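Local atomic coordinates of uncharacterized protein (Bacteroides eggerthii, PDB entry 4FTD), a protein that is of unknown function, but pairs a six-bladed beta-propeller with an immunoglobulin-like domain and may take part in carbohydrate metabolism. Residues 128-133 with 175-180; 160-165 with 202-207; 183-186 with 191-194. One frame throughout, in Å; residues are numbered along the deposited sequence.

From the N terminus the chain passes through an eight-stranded sheet before strand 120-125 brings it into the propeller. Contact 1 joins residues 128-133, on the way into innermost strand 138-143, to residues 175-180 at the outer end of the same blade. Contact 2 starts within that span, at residues 160-165, and ends beyond it at residues 202-207, so the two cross; it packs this blade against the next one, built from strands 190-198 to 228-233. Contact 3, a short closure between residues 183-186 and 191-194, lies wholly within the span of contact 2 and shapes the passage from outer strand 178-179 to inner strand 190-198.

Contact 1 (128-133 with 175-180); sequences NIYSDF and IKPIML
Tyr-130 sits in the passage between two propeller blades, after strand 120-125 and before strand 138-143, and reaches across the blade to Ile-175 and Pro-177 beside outer strand 178-179. With CG anti to the backbone N (chi1 -173°), the phenol extends far enough to bridge backbones whose nearest CA atoms, those of Tyr-130 and Ile-175, are 9.0 Å apart. The gamma methyl CG2 of Ile-175 comes to the ring edge, near its plane, 3.7 Å from CE1 of Tyr-130. The delta methyl CD1 of the same isoleucine lies against CD1 and CE1 of Tyr-130, 3.8 Å from CE1, so two branches of one side chain line the CD1-CE1 edge of the ring. Further out, CG of Pro-177 lies loosely beside the phenol oxygen OH of Tyr-130, at 4.1 Å. No hydrogen bond joins the two segments; the hydroxyl is instead hydrogen-bonded to NE2 of His-163, on the strand between. Leu-165 and Val-150 also pack on Tyr-130, which is buried, whereas Ile-175 is exposed at the blade margin. An aromatic from an interblade connection, laid across successive strands of a four-stranded antiparallel blade, thus ties the start of this beta-propeller blade to its outer edge.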
loop_
_atom_site.group_PDB
_atom_site.type_symbol
_atom_site.label_atom_id
_atom_site.label_comp_id
_atom_site.label_asym_id
_atom_site.label_seq_id
_atom_site.Cartn_x
_atom_site.Cartn_y
_atom_site.Cartn_z
ATOM N N ASN A 128 6.319 -19.861 7.364
ATOM C CA ASN A 128 5.953 -20.392 6.064
ATOM C C ASN A 128 6.845 -19.836 4.925
ATOM O O ASN A 128 6.379 -19.740 3.775
ATOM C CB ASN A 128 4.466 -20.136 5.795
ATOM C CG ASN A 128 3.914 -20.998 4.646
ATOM O OD1 ASN A 128 4.219 -22.198 4.542
ATOM N ND2 ASN A 128 3.130 -20.387 3.763
ATOM N N ILE A 129 8.093 -19.457 5.248
ATOM C CA ILE A 129 9.035 -18.827 4.299
ATOM C C ILE A 129 9.107 -19.578 2.958
ATOM O O ILE A 129 9.315 -20.770 2.948
ATOM C CB ILE A 129 10.468 -18.693 4.918
ATOM C CG1 ILE A 129 11.384 -17.866 3.993
ATOM C CG2 ILE A 129 11.050 -20.069 5.291
ATOM C CD1 ILE A 129 12.757 -17.569 4.561
ATOM N N TYR A 130 8.870 -18.894 1.831
ATOM C CA TYR A 130 8.991 -19.511 0.508
ATOM C C TYR A 130 10.424 -20.072 0.375
ATOM O O TYR A 130 11.388 -19.355 0.619
ATOM C CB TYR A 130 8.664 -18.507 -0.609
ATOM C CG TYR A 130 8.616 -19.177 -1.933
ATOM C CD1 TYR A 130 7.579 -20.026 -2.251
ATOM C CD2 TYR A 130 9.640 -18.990 -2.884
ATOM C CE1 TYR A 130 7.546 -20.685 -3.467
ATOM C CE2 TYR A 130 9.623 -19.687 -4.090
ATOM C CZ TYR A 130 8.564 -20.493 -4.390
ATOM O OH TYR A 130 8.548 -21.153 -5.570
ATOM N N SER A 131 10.558 -21.355 0.028
ATOM C CA SER A 131 11.848 -22.082 0.181
ATOM C C SER A 131 13.006 -21.416 -0.564
ATOM O O SER A 131 14.104 -21.310 -0.032
ATOM C CB SER A 131 11.716 -23.570 -0.250
ATOM O OG SER A 131 11.336 -23.587 -1.621
ATOM N N ASP A 132 12.754 -20.916 -1.767
ATOM C CA ASP A 132 13.826 -20.177 -2.526
ATOM C C ASP A 132 14.312 -18.909 -1.872
ATOM O O ASP A 132 15.472 -18.535 -2.007
ATOM C CB ASP A 132 13.415 -19.920 -3.954
ATOM C CG ASP A 132 13.209 -21.207 -4.717
ATOM O OD1 ASP A 132 13.943 -22.193 -4.508
ATOM O OD2 ASP A 132 12.289 -21.236 -5.540
ATOM N N PHE A 133 13.436 -18.302 -1.088
ATOM C CA PHE A 133 13.792 -17.163 -0.260
ATOM C C PHE A 133 14.493 -17.457 1.057
ATOM O O PHE A 133 14.709 -16.539 1.818
ATOM C CB PHE A 133 12.557 -16.261 0.007
ATOM C CG PHE A 133 12.262 -15.345 -1.110
ATOM C CD1 PHE A 133 13.094 -14.290 -1.334
ATOM C CD2 PHE A 133 11.153 -15.526 -1.916
ATOM C CE1 PHE A 133 12.877 -13.428 -2.368
ATOM C CE2 PHE A 133 10.913 -14.675 -2.962
ATOM C CZ PHE A 133 11.782 -13.614 -3.186
ATOM N N ILE A 175 1.801 -24.308 -4.016
ATOM C CA ILE A 175 3.028 -23.818 -4.660
ATOM C C ILE A 175 3.253 -24.659 -5.927
ATOM O O ILE A 175 3.575 -25.846 -5.847
ATOM C CB ILE A 175 4.206 -23.895 -3.670
ATOM C CG1 ILE A 175 4.012 -22.830 -2.579
ATOM C CG2 ILE A 175 5.546 -23.719 -4.381
ATOM C CD1 ILE A 175 5.092 -22.825 -1.517
ATOM N N LYS A 176 2.998 -24.041 -7.079
ATOM C CA LYS A 176 3.134 -24.636 -8.409
ATOM C C LYS A 176 3.925 -23.689 -9.343
ATOM O O LYS A 176 3.330 -22.912 -10.078
ATOM C CB LYS A 176 1.752 -24.923 -8.965
ATOM C CG LYS A 176 0.929 -25.869 -8.059
ATOM C CD LYS A 176 -0.526 -26.055 -8.502
ATOM C CE LYS A 176 -0.664 -26.999 -9.680
ATOM N NZ LYS A 176 -2.096 -27.308 -9.959
ATOM N N PRO A 177 5.270 -23.787 -9.315
ATOM C CA PRO A 177 6.144 -22.944 -10.119
ATOM C C PRO A 177 5.944 -23.063 -11.602
ATOM O O PRO A 177 5.858 -24.150 -12.148
ATOM C CB PRO A 177 7.556 -23.404 -9.722
ATOM C CG PRO A 177 7.383 -23.931 -8.324
ATOM C CD PRO A 177 6.054 -24.606 -8.357
ATOM N N ILE A 178 5.838 -21.923 -12.259
ATOM C CA ILE A 178 5.743 -21.865 -13.693
ATOM C C ILE A 178 7.123 -21.322 -14.057
ATOM O O ILE A 178 7.388 -20.123 -13.870
ATOM C CB ILE A 178 4.611 -20.915 -14.124
ATOM C CG1 ILE A 178 3.233 -21.379 -13.587
ATOM C CG2 ILE A 178 4.575 -20.787 -15.640
ATOM C CD1 ILE A 178 2.267 -20.208 -13.364
HETATM N N MSE A 179 8.023 -22.169 -14.531
HETATM C CA MSE A 179 9.369 -21.692 -14.920
HETATM C C MSE A 179 9.395 -20.900 -16.252
HETATM O O MSE A 179 8.832 -21.308 -17.253
HETATM C CB MSE A 179 10.387 -22.852 -15.011
HETATM C CG MSE A 179 11.313 -22.947 -13.711
HETATM SE SE MSE A 179 10.159 -23.711 -12.363
HETATM C CE MSE A 179 11.326 -23.562 -10.733
ATOM N N LEU A 180 10.049 -19.750 -16.234
ATOM C CA LEU A 180 10.305 -19.016 -17.427
ATOM C C LEU A 180 11.286 -19.732 -18.316
ATOM O O LEU A 180 12.213 -20.387 -17.835
ATOM C CB LEU A 180 10.882 -17.657 -17.030
ATOM C CG LEU A 180 9.924 -16.691 -16.310
ATOM C CD1 LEU A 180 10.712 -15.468 -15.809
ATOM C CD2 LEU A 180 8.749 -16.232 -17.204
#

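Contact 2 (160-165 with 202-207); sequences HTPHLL and VYLSSL
Leu-204 and Pro-162 meet across the interface of two neighbouring propeller blades, one methyl pressed on one ring. From CB, which is still 6.2 Å from CG of Pro-162, the leucine turns with CG anti to its carbonyl carbon (chi1 -62°). CG has drawn nearer without touching; there the chain forks. The CD1 branch runs on fully extended (chi2 -175°) and makes the contact, lodging 3.9 Å from CG of Pro-162 and equally close to the CB of that ring, so the methyl covers the CB-CG side of the pyrrolidine. The CD2 branch diverges and stays 4.8 Å from CB of Pro-162. Val-151 of the first blade packs on Leu-204 as well, and Tyr-192 borders Pro-162, so this methyl contact belongs to a larger apolar layer. Two residues on from Pro-162, and two back from Leu-204, the meeting is slighter: CD2 of Leu-164 and CG2 of Val-202 approach methyl to methyl at 4.3 Å.

All four side chains are buried and no hydrogen bond spans the segments. Behind the proline, ND1 of His-163 donates to O of Thr-161, with 2.9 Å between the two atoms and an N-H...O angle of 155°. The acceptor lies at the edge of the imidazole, in its plane. Together with the bond between NE2 of His-163 and OH of Tyr-130, this holds the ring at both nitrogens and probably fixes its rotation, on the face of its strand turned from Leu-204. Alternating residues thus send Pro-162 and Leu-164 one way and His-163 the other, and the first pair supplies the apolar face-to-face packing of adjacent antiparallel sheets that is characteristic of a beta-propeller.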
loop_
_atom_site.group_PDB
_atom_site.type_symbol
_atom_site.label_atom_id
_atom_site.label_comp_id
_atom_site.label_asym_id
_atom_site.label_seq_id
_atom_site.Cartn_x
_atom_site.Cartn_y
_atom_site.Cartn_z
ATOM N N HIS A 160 16.050 -24.201 -8.610
ATOM C CA HIS A 160 14.980 -23.435 -9.312
ATOM C C HIS A 160 15.571 -22.244 -10.059
ATOM O O HIS A 160 16.368 -21.501 -9.505
ATOM C CB HIS A 160 13.909 -22.878 -8.332
ATOM C CG HIS A 160 13.010 -23.926 -7.739
ATOM N ND1 HIS A 160 12.213 -23.695 -6.632
ATOM C CD2 HIS A 160 12.785 -25.212 -8.105
ATOM C CE1 HIS A 160 11.544 -24.797 -6.339
ATOM N NE2 HIS A 160 11.878 -25.735 -7.211
ATOM N N THR A 161 15.200 -22.128 -11.323
ATOM C CA THR A 161 15.467 -20.910 -12.136
ATOM C C THR A 161 14.239 -19.980 -11.956
ATOM O O THR A 161 13.258 -20.327 -11.298
ATOM C CB THR A 161 15.774 -21.318 -13.581
ATOM O OG1 THR A 161 14.696 -22.104 -14.048
ATOM C CG2 THR A 161 17.111 -22.154 -13.705
ATOM N N PRO A 162 14.306 -18.737 -12.479
ATOM C CA PRO A 162 13.229 -17.776 -12.219
ATOM C C PRO A 162 11.847 -18.256 -12.666
ATOM O O PRO A 162 11.707 -18.896 -13.724
ATOM C CB PRO A 162 13.684 -16.531 -12.997
ATOM C CG PRO A 162 15.199 -16.656 -12.993
ATOM C CD PRO A 162 15.447 -18.140 -13.162
ATOM N N HIS A 163 10.852 -18.000 -11.827
ATOM C CA HIS A 163 9.568 -18.554 -12.036
ATOM C C HIS A 163 8.446 -17.691 -11.501
ATOM O O HIS A 163 8.664 -16.785 -10.744
ATOM C CB HIS A 163 9.492 -19.954 -11.406
ATOM C CG HIS A 163 9.798 -19.984 -9.940
ATOM N ND1 HIS A 163 11.097 -19.918 -9.463
ATOM C CD2 HIS A 163 8.987 -20.128 -8.846
ATOM C CE1 HIS A 163 11.063 -20.040 -8.133
ATOM N NE2 HIS A 163 9.798 -20.134 -7.729
ATOM N N LEU A 164 7.257 -17.989 -11.996
ATOM C CA LEU A 164 6.009 -17.382 -11.558
ATOM C C LEU A 164 5.216 -18.375 -10.703
ATOM O O LEU A 164 5.344 -19.588 -10.847
ATOM C CB LEU A 164 5.185 -16.945 -12.768
ATOM C CG LEU A 164 5.823 -15.968 -13.747
ATOM C CD1 LEU A 164 4.915 -15.784 -14.961
ATOM C CD2 LEU A 164 6.117 -14.646 -13.097
ATOM N N LEU A 165 4.419 -17.828 -9.805
ATOM C CA LEU A 165 3.490 -18.557 -8.977
ATOM C C LEU A 165 2.152 -17.847 -9.202
ATOM O O LEU A 165 2.041 -16.646 -9.050
ATOM C CB LEU A 165 3.938 -18.441 -7.537
ATOM C CG LEU A 165 5.317 -18.983 -7.104
ATOM C CD1 LEU A 165 5.672 -18.507 -5.705
ATOM C CD2 LEU A 165 5.313 -20.518 -7.129
ATOM N N VAL A 202 7.385 -9.819 -17.952
ATOM C CA VAL A 202 8.472 -10.040 -17.026
ATOM C C VAL A 202 9.741 -9.351 -17.545
ATOM O O VAL A 202 10.068 -9.404 -18.745
ATOM C CB VAL A 202 8.743 -11.527 -16.815
ATOM C CG1 VAL A 202 9.904 -11.706 -15.836
ATOM C CG2 VAL A 202 7.462 -12.200 -16.341
ATOM N N TYR A 203 10.416 -8.673 -16.625
ATOM C CA TYR A 203 11.725 -8.119 -16.857
ATOM C C TYR A 203 12.695 -8.729 -15.871
ATOM O O TYR A 203 12.373 -8.794 -14.694
ATOM C CB TYR A 203 11.721 -6.633 -16.575
ATOM C CG TYR A 203 10.904 -5.807 -17.548
ATOM C CD1 TYR A 203 9.505 -5.698 -17.405
ATOM C CD2 TYR A 203 11.502 -5.179 -18.606
ATOM C CE1 TYR A 203 8.750 -4.958 -18.332
ATOM C CE2 TYR A 203 10.766 -4.424 -19.489
ATOM C CZ TYR A 203 9.395 -4.313 -19.339
ATOM O OH TYR A 203 8.642 -3.627 -20.262
ATOM N N LEU A 204 13.879 -9.123 -16.332
ATOM C CA LEU A 204 14.968 -9.500 -15.448
ATOM C C LEU A 204 16.236 -8.758 -15.856
ATOM O O LEU A 204 16.441 -8.476 -17.011
ATOM C CB LEU A 204 15.237 -11.004 -15.483
ATOM C CG LEU A 204 14.194 -12.050 -15.048
ATOM C CD1 LEU A 204 14.814 -13.421 -15.094
ATOM C CD2 LEU A 204 13.651 -11.763 -13.667
ATOM N N SER A 205 17.140 -8.538 -14.890
ATOM C CA SER A 205 18.417 -7.948 -15.167
ATOM C C SER A 205 19.539 -8.775 -14.529
ATOM O O SER A 205 19.351 -9.321 -13.431
ATOM C CB SER A 205 18.460 -6.510 -14.686
ATOM O OG SER A 205 17.989 -6.352 -13.328
ATOM N N SER A 206 20.695 -8.803 -15.191
ATOM C CA SER A 206 21.863 -9.488 -14.676
ATOM C C SER A 206 22.522 -8.649 -13.566
ATOM O O SER A 206 22.084 -7.504 -13.296
ATOM C CB SER A 206 22.863 -9.771 -15.818
ATOM O OG SER A 206 23.544 -8.629 -16.277
ATOM N N LEU A 207 23.531 -9.229 -12.944
ATOM C CA LEU A 207 24.435 -8.561 -12.024
ATOM C C LEU A 207 25.763 -8.431 -12.790
ATOM O O LEU A 207 26.351 -9.444 -13.189
ATOM C CB LEU A 207 24.649 -9.295 -10.685
ATOM C CG LEU A 207 25.690 -8.523 -9.821
ATOM C CD1 LEU A 207 24.911 -7.571 -9.004
ATOM C CD2 LEU A 207 26.473 -9.442 -8.916
#

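Contact 3 (183-186 with 191-194); sequences TGVK and DYNM
Val-185 and Tyr-192 form the close-packed half of this contact, while Lys-186 and Asp-191 join on its more exposed side. The valine is the centre of an inverse gamma turn, marked by a weak bond from N of Lys-186 to O of Gly-184, 3.0 Å apart. Its CG1, anti to the backbone N (chi1 176°), points into the edge of the tyrosine ring, in the ring plane, and stops 3.6 Å from CD2 of Tyr-192. The adjoining CE2 of Tyr-192 lies 3.9 Å from the same methyl, and the two side chains cross at about a right angle. Both are buried.

On the solvent side, the lysine sets off away from Asp-191 but bends at chi2 (-85°) and brings its ammonium back to the carboxylate. NZ of Lys-186 makes a salt bridge to OD2 of Asp-191 at 2.6 Å, and OD2 accepts it with its syn lone pair. OD1 of Asp-191, 3.4 Å from NZ of Lys-186, has a weak hydrogen bond to N of Gly-187, which may help to steady the carboxylate.

Tyr-218 and Trp-220 of strand 215-220 and Pro-227 pack on Val-185, while Tyr-192 reaches Leu-204 of strand 201-207 and Pro-162 of the preceding blade. The bridged loop therefore lies over one blade just where its inner strand 190-198 begins, with the tyrosine between that blade and its neighbour.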
loop_
_atom_site.group_PDB
_atom_site.type_symbol
_atom_site.label_atom_id
_atom_site.label_comp_id
_atom_site.label_asym_id
_atom_site.label_seq_id
_atom_site.Cartn_x
_atom_site.Cartn_y
_atom_site.Cartn_z
ATOM N N THR A 183 16.435 -19.957 -21.898
ATOM C CA THR A 183 17.413 -20.309 -22.969
ATOM C C THR A 183 18.171 -19.055 -23.399
ATOM O O THR A 183 17.564 -18.020 -23.646
ATOM C CB THR A 183 16.721 -20.922 -24.188
ATOM O OG1 THR A 183 15.853 -21.927 -23.720
ATOM C CG2 THR A 183 17.740 -21.592 -25.157
ATOM N N GLY A 184 19.499 -19.108 -23.341
ATOM C CA GLY A 184 20.332 -17.929 -23.680
ATOM C C GLY A 184 20.359 -16.798 -22.681
ATOM O O GLY A 184 20.969 -15.766 -22.954
ATOM N N VAL A 185 19.717 -16.965 -21.513
ATOM C CA VAL A 185 19.725 -15.956 -20.490
ATOM C C VAL A 185 20.994 -16.227 -19.643
ATOM O O VAL A 185 20.952 -16.876 -18.582
ATOM C CB VAL A 185 18.412 -15.946 -19.676
ATOM C CG1 VAL A 185 18.487 -14.922 -18.532
ATOM C CG2 VAL A 185 17.249 -15.659 -20.609
ATOM N N LYS A 186 22.089 -15.661 -20.134
ATOM C CA LYS A 186 23.470 -15.871 -19.685
ATOM C C LYS A 186 24.319 -14.627 -19.911
ATOM O O LYS A 186 24.176 -13.947 -20.924
ATOM C CB LYS A 186 24.095 -17.027 -20.481
ATOM C CG LYS A 186 23.784 -18.394 -19.902
ATOM C CD LYS A 186 24.806 -18.697 -18.819
ATOM C CE LYS A 186 24.382 -19.752 -17.805
ATOM N NZ LYS A 186 25.177 -19.494 -16.554
ATOM N N ASP A 191 23.691 -14.317 -13.744
ATOM C CA ASP A 191 22.880 -14.284 -14.973
ATOM C C ASP A 191 21.617 -13.414 -14.805
ATOM O O ASP A 191 21.090 -12.895 -15.746
ATOM C CB ASP A 191 22.425 -15.679 -15.307
ATOM C CG ASP A 191 23.570 -16.601 -15.773
ATOM O OD1 ASP A 191 24.606 -16.129 -16.254
ATOM O OD2 ASP A 191 23.363 -17.818 -15.645
ATOM N N TYR A 192 21.053 -13.439 -13.606
ATOM C CA TYR A 192 19.910 -12.628 -13.217
ATOM C C TYR A 192 19.974 -12.415 -11.691
ATOM O O TYR A 192 20.577 -13.195 -10.951
ATOM C CB TYR A 192 18.582 -13.185 -13.676
ATOM C CG TYR A 192 18.585 -14.690 -13.761
ATOM C CD1 TYR A 192 18.458 -15.453 -12.612
ATOM C CD2 TYR A 192 18.751 -15.330 -14.975
ATOM C CE1 TYR A 192 18.542 -16.829 -12.665
ATOM C CE2 TYR A 192 18.808 -16.740 -15.047
ATOM C CZ TYR A 192 18.707 -17.453 -13.884
ATOM O OH TYR A 192 18.753 -18.787 -13.857
ATOM N N ASN A 193 19.328 -11.348 -11.268
ATOM C CA ASN A 193 19.343 -10.904 -9.894
ATOM C C ASN A 193 18.100 -10.131 -9.554
ATOM O O ASN A 193 17.311 -10.597 -8.751
ATOM C CB ASN A 193 20.596 -10.103 -9.618
ATOM C CG ASN A 193 20.851 -9.888 -8.116
ATOM O OD1 ASN A 193 20.743 -10.838 -7.348
ATOM N ND2 ASN A 193 21.215 -8.658 -7.699
HETATM N N MSE A 194 17.857 -8.975 -10.189
HETATM C CA MSE A 194 16.593 -8.219 -9.941
HETATM C C MSE A 194 15.624 -8.504 -11.082
HETATM O O MSE A 194 16.006 -9.000 -12.105
HETATM C CB MSE A 194 16.865 -6.715 -9.903
HETATM C CG MSE A 194 17.766 -6.313 -8.787
HETATM SE SE MSE A 194 16.856 -6.585 -7.011
HETATM C CE MSE A 194 17.921 -8.034 -6.178
#